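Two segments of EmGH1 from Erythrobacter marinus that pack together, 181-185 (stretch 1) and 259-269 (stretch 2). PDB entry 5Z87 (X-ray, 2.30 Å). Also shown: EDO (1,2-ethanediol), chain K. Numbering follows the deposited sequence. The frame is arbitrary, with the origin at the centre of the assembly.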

# COMPACT_ATOMS: atom_id res chain seq x y z
N ASN A 181 13.33 4.56 18.16
CA ASN A 181 12.66 4.09 16.96
C ASN A 181 12.47 5.30 16.06
O ASN A 181 11.74 6.23 16.41
CB ASN A 181 11.33 3.45 17.35
CG ASN A 181 10.50 2.98 16.15
OD1 ASN A 181 10.37 3.68 15.14
ND2 ASN A 181 9.90 1.80 16.28
N ILE A 182 13.13 5.31 14.91
CA ILE A 182 12.98 6.45 14.02
C ILE A 182 12.42 5.98 12.68
O ILE A 182 12.76 6.53 11.63
CB ILE A 182 14.31 7.20 13.86
CG1 ILE A 182 15.43 6.27 13.38
CG2 ILE A 182 14.69 7.83 15.19
CD1 ILE A 182 16.78 7.00 13.24
N ASP A 183 11.54 4.98 12.73
CA ASP A 183 10.74 4.61 11.58
C ASP A 183 9.73 5.71 11.25
O ASP A 183 9.45 6.60 12.06
CB ASP A 183 10.01 3.28 11.84
CG ASP A 183 10.97 2.13 12.16
OD1 ASP A 183 11.99 2.00 11.43
OD2 ASP A 183 10.73 1.37 13.12
N ILE A 184 9.19 5.65 10.04
CA ILE A 184 8.22 6.61 9.55
C ILE A 184 6.85 5.95 9.61
O ILE A 184 6.67 4.85 9.07
CB ILE A 184 8.55 7.05 8.11
CG1 ILE A 184 10.04 7.37 7.99
CG2 ILE A 184 7.67 8.22 7.67
CD1 ILE A 184 10.49 8.58 8.80
N CYS A 185 5.89 6.61 10.26
CA CYS A 185 4.54 6.06 10.38
C CYS A 185 3.73 6.52 9.18
O CYS A 185 3.11 7.58 9.20
CB CYS A 185 3.87 6.50 11.68
SG CYS A 185 2.17 5.78 11.85
N ASN A 259 14.85 9.99 0.46
CA ASN A 259 14.24 11.25 0.88
C ASN A 259 13.11 11.10 1.89
O ASN A 259 12.70 12.12 2.46
CB ASN A 259 13.72 12.01 -0.35
CG ASN A 259 14.82 12.30 -1.35
OD1 ASN A 259 15.47 13.33 -1.26
ND2 ASN A 259 15.03 11.40 -2.30
N VAL A 260 12.60 9.89 2.13
CA VAL A 260 11.56 9.66 3.14
C VAL A 260 12.13 8.91 4.34
O VAL A 260 12.08 9.40 5.47
CB VAL A 260 10.35 8.90 2.55
CG1 VAL A 260 9.34 8.60 3.65
CG2 VAL A 260 9.70 9.68 1.43
N VAL A 261 12.65 7.71 4.11
CA VAL A 261 12.90 6.76 5.18
C VAL A 261 14.24 7.03 5.86
O VAL A 261 14.34 7.04 7.09
CB VAL A 261 12.81 5.33 4.62
CG1 VAL A 261 13.13 4.31 5.68
CG2 VAL A 261 11.41 5.08 4.03
N LEU A 262 15.29 7.24 5.07
CA LEU A 262 16.67 7.39 5.53
C LEU A 262 17.03 8.70 6.23
O LEU A 262 17.95 8.69 7.05
CB LEU A 262 17.64 7.21 4.35
CG LEU A 262 17.72 5.80 3.77
CD1 LEU A 262 18.75 5.77 2.65
CD2 LEU A 262 18.06 4.78 4.86
N PRO A 263 16.42 9.85 5.92
CA PRO A 263 16.94 11.14 6.46
C PRO A 263 17.09 11.15 7.98
O PRO A 263 18.07 11.71 8.50
CB PRO A 263 15.92 12.18 5.98
CG PRO A 263 15.43 11.59 4.67
CD PRO A 263 15.38 10.10 4.89
N PRO A 264 16.16 10.55 8.74
CA PRO A 264 16.41 10.50 10.20
C PRO A 264 17.59 9.64 10.59
O PRO A 264 18.34 10.00 11.50
CB PRO A 264 15.08 9.97 10.78
CG PRO A 264 14.35 9.38 9.62
CD PRO A 264 14.77 10.17 8.42
N PHE A 265 17.77 8.49 9.93
CA PHE A 265 18.96 7.68 10.16
C PHE A 265 20.21 8.44 9.76
O PHE A 265 21.21 8.45 10.50
CB PHE A 265 18.87 6.37 9.37
CG PHE A 265 17.93 5.35 9.98
CD1 PHE A 265 18.36 4.54 11.02
CD2 PHE A 265 16.65 5.18 9.47
CE1 PHE A 265 17.50 3.60 11.57
CE2 PHE A 265 15.79 4.25 10.02
CZ PHE A 265 16.21 3.45 11.07
N ARG A 266 20.19 9.10 8.61
CA ARG A 266 21.37 9.83 8.17
C ARG A 266 21.75 10.91 9.18
O ARG A 266 22.93 11.08 9.50
CB ARG A 266 21.16 10.45 6.79
CG ARG A 266 22.42 11.13 6.25
CD ARG A 266 22.19 11.70 4.86
NE ARG A 266 23.39 12.36 4.34
CZ ARG A 266 24.05 11.99 3.25
NH1 ARG A 266 23.63 10.97 2.51
NH2 ARG A 266 25.14 12.67 2.88
N ALA A 267 20.75 11.64 9.70
CA ALA A 267 21.03 12.68 10.68
C ALA A 267 21.52 12.08 12.00
O ALA A 267 22.48 12.59 12.59
CB ALA A 267 19.80 13.54 10.90
N ALA A 268 20.87 11.02 12.48
CA ALA A 268 21.30 10.35 13.70
C ALA A 268 22.74 9.86 13.58
O ALA A 268 23.52 9.97 14.54
CB ALA A 268 20.38 9.16 14.00
N ILE A 269 23.10 9.30 12.43
CA ILE A 269 24.40 8.66 12.27
C ILE A 269 25.49 9.70 12.02
O ILE A 269 26.50 9.74 12.73
CB ILE A 269 24.34 7.63 11.13
CG1 ILE A 269 23.46 6.44 11.52
CG2 ILE A 269 25.73 7.17 10.75
CD1 ILE A 269 24.07 5.52 12.57
C1 EDO K . 25.82 10.03 -0.39
O1 EDO K . 25.76 9.70 -1.79
C2 EDO K . 26.96 11.02 -0.19
O2 EDO K . 26.47 12.37 -0.25
O HOH W 1 12.86 5.66 9.06

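Where an irregular segment packs against a largely helical one, side chains often do the work that backbone pairing does between strands, and this contact in EmGH1 is a compact example: no direct hydrogen bond crosses it, and 318 Å² is buried, both sides summed. N181 does not touch the other stretch; its OD1 accepts a hydrogen bond from D183 N at 3.0 Å. I182 then contributes the largest covered area. Its CA-to-CB bond points toward stretch 2, and with chi1 p and chi2 t the side chain extends so that CD1 lies over one face of the F265 ring, 3.8 Å from the centroid and 15° off the normal, a CH-pi contact. I182 CD1 also lies 4.3 Å from A268 CB, while I182 CB sits 4.2 Å from P264 CB. Two carbonyl oxygens, which cannot hydrogen-bond to each other, share a water: the O of water 1 lies 2.7 Å from I182 O and 2.8 Å from V261 O, within hydrogen-bonding distance of both. D183 points away at CB, yet its OD1 comes within 4.5 Å of F265 CZ, at the ring edge. I184 turns toward stretch 2 again: its CD1 meets P264 CG at 4.0 Å, and its CG2 lies 4.4 Å from V260 CG1. P264 thus touches both isoleucines. At C185 the contact has ended.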